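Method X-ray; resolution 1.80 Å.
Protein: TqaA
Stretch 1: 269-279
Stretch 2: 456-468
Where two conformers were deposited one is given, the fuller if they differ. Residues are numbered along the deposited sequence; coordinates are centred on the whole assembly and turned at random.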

# COMPACT_ATOMS: atom_id res chain seq x y z
N PHE A 269 -4.59 -18.75 -3.08
CA PHE A 269 -4.55 -18.70 -1.61
C PHE A 269 -4.20 -20.05 -1.02
O PHE A 269 -4.65 -21.08 -1.53
CB PHE A 269 -5.91 -18.25 -1.04
CG PHE A 269 -6.42 -16.95 -1.61
CD1 PHE A 269 -6.02 -15.74 -1.08
CD2 PHE A 269 -7.31 -16.94 -2.68
CE1 PHE A 269 -6.49 -14.53 -1.60
CE2 PHE A 269 -7.78 -15.74 -3.20
CZ PHE A 269 -7.37 -14.54 -2.65
N LYS A 270 -3.44 -20.05 0.07
CA LYS A 270 -3.18 -21.27 0.83
C LYS A 270 -3.14 -20.91 2.31
O LYS A 270 -2.34 -20.09 2.75
CB LYS A 270 -1.87 -21.93 0.39
CG LYS A 270 -1.50 -23.23 1.13
CD LYS A 270 -2.63 -24.24 1.04
CE LYS A 270 -2.12 -25.68 1.07
NZ LYS A 270 -1.67 -26.10 2.40
N GLY A 271 -4.02 -21.53 3.10
CA GLY A 271 -3.99 -21.28 4.54
C GLY A 271 -3.27 -22.36 5.31
O GLY A 271 -3.38 -23.55 4.99
N ILE A 272 -2.52 -21.95 6.33
CA ILE A 272 -1.84 -22.89 7.22
C ILE A 272 -2.14 -22.56 8.66
O ILE A 272 -2.57 -21.46 8.95
CB ILE A 272 -0.31 -22.90 7.02
CG1 ILE A 272 0.27 -21.50 7.25
CG2 ILE A 272 0.03 -23.38 5.64
CD1 ILE A 272 1.82 -21.50 7.23
N VAL A 273 -1.92 -23.53 9.55
CA VAL A 273 -1.98 -23.29 10.98
C VAL A 273 -1.07 -22.11 11.32
O VAL A 273 0.05 -22.08 10.82
CB VAL A 273 -1.54 -24.52 11.75
CG1 VAL A 273 -1.54 -24.23 13.25
CG2 VAL A 273 -2.45 -25.71 11.39
N PRO A 274 -1.56 -21.15 12.13
CA PRO A 274 -0.73 -19.98 12.47
C PRO A 274 0.59 -20.44 13.07
O PRO A 274 0.59 -21.19 14.05
CB PRO A 274 -1.58 -19.22 13.47
CG PRO A 274 -2.99 -19.51 13.02
CD PRO A 274 -2.94 -20.99 12.61
N PRO A 275 1.71 -20.04 12.45
CA PRO A 275 2.99 -20.56 12.91
C PRO A 275 3.33 -20.13 14.32
O PRO A 275 2.96 -19.04 14.76
CB PRO A 275 3.99 -19.96 11.91
CG PRO A 275 3.19 -19.62 10.71
CD PRO A 275 1.82 -19.26 11.21
N THR A 276 4.01 -21.03 15.02
CA THR A 276 4.62 -20.75 16.31
C THR A 276 5.94 -20.01 16.08
O THR A 276 6.82 -20.51 15.39
CB THR A 276 4.88 -22.05 17.09
OG1 THR A 276 3.63 -22.73 17.30
CG2 THR A 276 5.54 -21.75 18.44
N LEU A 277 6.06 -18.82 16.65
CA LEU A 277 7.25 -18.01 16.45
C LEU A 277 8.31 -18.29 17.50
O LEU A 277 8.02 -18.22 18.69
CB LEU A 277 6.90 -16.53 16.48
CG LEU A 277 5.97 -16.05 15.38
CD1 LEU A 277 5.70 -14.59 15.58
CD2 LEU A 277 6.60 -16.31 14.02
N PRO A 278 9.55 -18.58 17.07
CA PRO A 278 10.65 -18.64 18.03
C PRO A 278 10.83 -17.30 18.73
O PRO A 278 10.49 -16.27 18.15
CB PRO A 278 11.87 -18.97 17.17
CG PRO A 278 11.31 -19.58 15.94
CD PRO A 278 9.99 -18.92 15.70
N SER A 279 11.35 -17.29 19.96
CA SER A 279 11.48 -16.04 20.69
C SER A 279 12.33 -15.03 19.90
O SER A 279 13.38 -15.37 19.36
CB SER A 279 12.09 -16.28 22.08
OG SER A 279 13.28 -17.04 21.99
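Stretch 2 (456-468) ISAIITKFSTDPT

The apolar centre of this contact is small and is built around Ile460, which points from the helix toward stretch 1 and meets two side chains with one methyl. Its CG2 lies 3.8 Å from CD1 of Ile272 and 3.6 Å from CG of Pro275, so the last residue of the strand and a proline of the following loop both pack against the same methyl of the helix. Ile272, with chi1 in p and chi2 in t, also places its CG2 3.5 Å from CB of Ser457 and its CD1 3.5 Å from OG1 of Thr461. One isoleucine thus spans a full helical turn.

Stretch 2 is helical from 456 through 465, with Asp466 the first residue to leave helical phi/psi. The helix runs nearly parallel to strand 269-272, crossing at -15° with the axes 9.1 Å apart at closest approach. On the helix side, serines stand where the backbones draw near: the CA atoms of Ile272 and Ser457 are 6.8 Å apart, those of Thr276 and Ser464 only 5.5 Å. Beyond the helix, Pro278 and Pro467 continue the apolar contact, CG to CB at 4.1 Å.

The polar edge relies on serine and water. Thr276 N donates a direct hydrogen bond to Ser464 OG at 2.9 Å; Ser464, in rotamer t, thereby satisfies a loop amide at the narrowest point of the register. Nearby, a water donates to Thr276 O at 2.8 Å and to Ser464 O at 2.7 Å, bridging two carbonyls that cannot bond each other. Another water joins Val273 O, at 2.6 Å, to Thr461 OG1, at 2.8 Å. At the other end, Lys270 lays its CG 3.4 Å from Ser457 OG, and another water accepts from Lys270 NZ at 3.1 Å while donating to Ser457 OG at 2.9 Å.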

# COMPACT_ATOMS: atom_id res chain seq x y z
N ILE A 456 5.88 -22.36 -0.42
CA ILE A 456 6.17 -21.31 0.56
C ILE A 456 5.49 -21.64 1.89
O ILE A 456 6.12 -21.58 2.94
CB ILE A 456 5.70 -19.91 0.09
CG1 ILE A 456 6.46 -19.46 -1.18
CG2 ILE A 456 5.89 -18.87 1.19
CD1 ILE A 456 7.98 -19.34 -0.99
N SER A 457 4.21 -21.99 1.85
CA SER A 457 3.51 -22.31 3.09
C SER A 457 4.11 -23.56 3.77
O SER A 457 4.21 -23.59 4.99
CB SER A 457 2.01 -22.48 2.84
OG SER A 457 1.75 -23.59 2.00
N ALA A 458 4.53 -24.55 2.99
CA ALA A 458 5.13 -25.76 3.55
C ALA A 458 6.43 -25.46 4.29
O ALA A 458 6.71 -26.02 5.35
CB ALA A 458 5.39 -26.80 2.45
N ILE A 459 7.25 -24.60 3.69
CA ILE A 459 8.51 -24.19 4.33
C ILE A 459 8.25 -23.42 5.61
O ILE A 459 8.90 -23.68 6.63
CB ILE A 459 9.37 -23.33 3.37
CG1 ILE A 459 9.76 -24.16 2.14
CG2 ILE A 459 10.65 -22.83 4.10
CD1 ILE A 459 10.08 -23.30 0.93
N ILE A 460 7.29 -22.50 5.59
CA ILE A 460 6.95 -21.74 6.80
C ILE A 460 6.58 -22.70 7.94
O ILE A 460 7.06 -22.59 9.07
CB ILE A 460 5.78 -20.77 6.55
CG1 ILE A 460 6.22 -19.63 5.61
CG2 ILE A 460 5.28 -20.19 7.87
CD1 ILE A 460 5.05 -18.74 5.11
N THR A 461 5.68 -23.64 7.64
CA THR A 461 5.28 -24.61 8.67
C THR A 461 6.46 -25.48 9.13
O THR A 461 6.59 -25.78 10.31
CB THR A 461 4.14 -25.50 8.18
OG1 THR A 461 3.00 -24.67 7.94
CG2 THR A 461 3.80 -26.54 9.23
N LYS A 462 7.32 -25.88 8.20
CA LYS A 462 8.47 -26.69 8.59
C LYS A 462 9.42 -25.91 9.51
O LYS A 462 9.91 -26.44 10.51
CB LYS A 462 9.20 -27.19 7.34
CG LYS A 462 10.28 -28.23 7.62
CD LYS A 462 10.49 -29.14 6.42
CE LYS A 462 9.19 -29.82 6.01
NZ LYS A 462 9.39 -30.79 4.89
N PHE A 463 9.67 -24.65 9.17
CA PHE A 463 10.52 -23.79 10.00
C PHE A 463 9.97 -23.67 11.42
O PHE A 463 10.71 -23.74 12.40
CB PHE A 463 10.64 -22.40 9.38
CG PHE A 463 11.62 -22.29 8.22
CD1 PHE A 463 12.29 -23.39 7.73
CD2 PHE A 463 11.87 -21.05 7.64
CE1 PHE A 463 13.18 -23.28 6.65
CE2 PHE A 463 12.77 -20.91 6.59
CZ PHE A 463 13.43 -22.01 6.10
N SER A 464 8.65 -23.49 11.50
CA SER A 464 7.93 -23.31 12.75
C SER A 464 7.99 -24.57 13.61
O SER A 464 8.20 -24.52 14.83
CB SER A 464 6.47 -22.94 12.44
OG SER A 464 5.66 -22.98 13.59
N THR A 465 7.77 -25.70 12.95
CA THR A 465 7.72 -27.01 13.61
C THR A 465 9.09 -27.42 14.20
O THR A 465 9.15 -27.98 15.30
CB THR A 465 7.21 -28.07 12.62
OG1 THR A 465 5.92 -27.66 12.14
CG2 THR A 465 7.07 -29.44 13.28
N ASP A 466 10.18 -27.15 13.49
CA ASP A 466 11.51 -27.47 14.03
C ASP A 466 12.56 -26.40 13.75
O ASP A 466 13.36 -26.53 12.83
CB ASP A 466 12.02 -28.80 13.49
CG ASP A 466 13.27 -29.30 14.22
OD1 ASP A 466 13.68 -28.64 15.21
OD2 ASP A 466 13.84 -30.34 13.82
N PRO A 467 12.59 -25.35 14.58
CA PRO A 467 13.51 -24.24 14.33
C PRO A 467 14.98 -24.62 14.54
O PRO A 467 15.85 -23.83 14.18
CB PRO A 467 13.09 -23.19 15.36
CG PRO A 467 11.82 -23.64 15.93
CD PRO A 467 11.72 -25.11 15.74
N THR A 468 15.28 -25.79 15.11
CA THR A 468 16.68 -26.15 15.30
C THR A 468 17.19 -27.07 14.19
O THR A 468 18.34 -27.52 14.22
CB THR A 468 16.93 -26.83 16.68
OG1 THR A 468 16.34 -28.12 16.71
CG2 THR A 468 16.37 -25.99 17.82
O HOH W 1 1.31 -26.08 3.37
O HOH W 2 2.20 -23.50 10.37
O HOH W 3 8.77 -22.31 16.21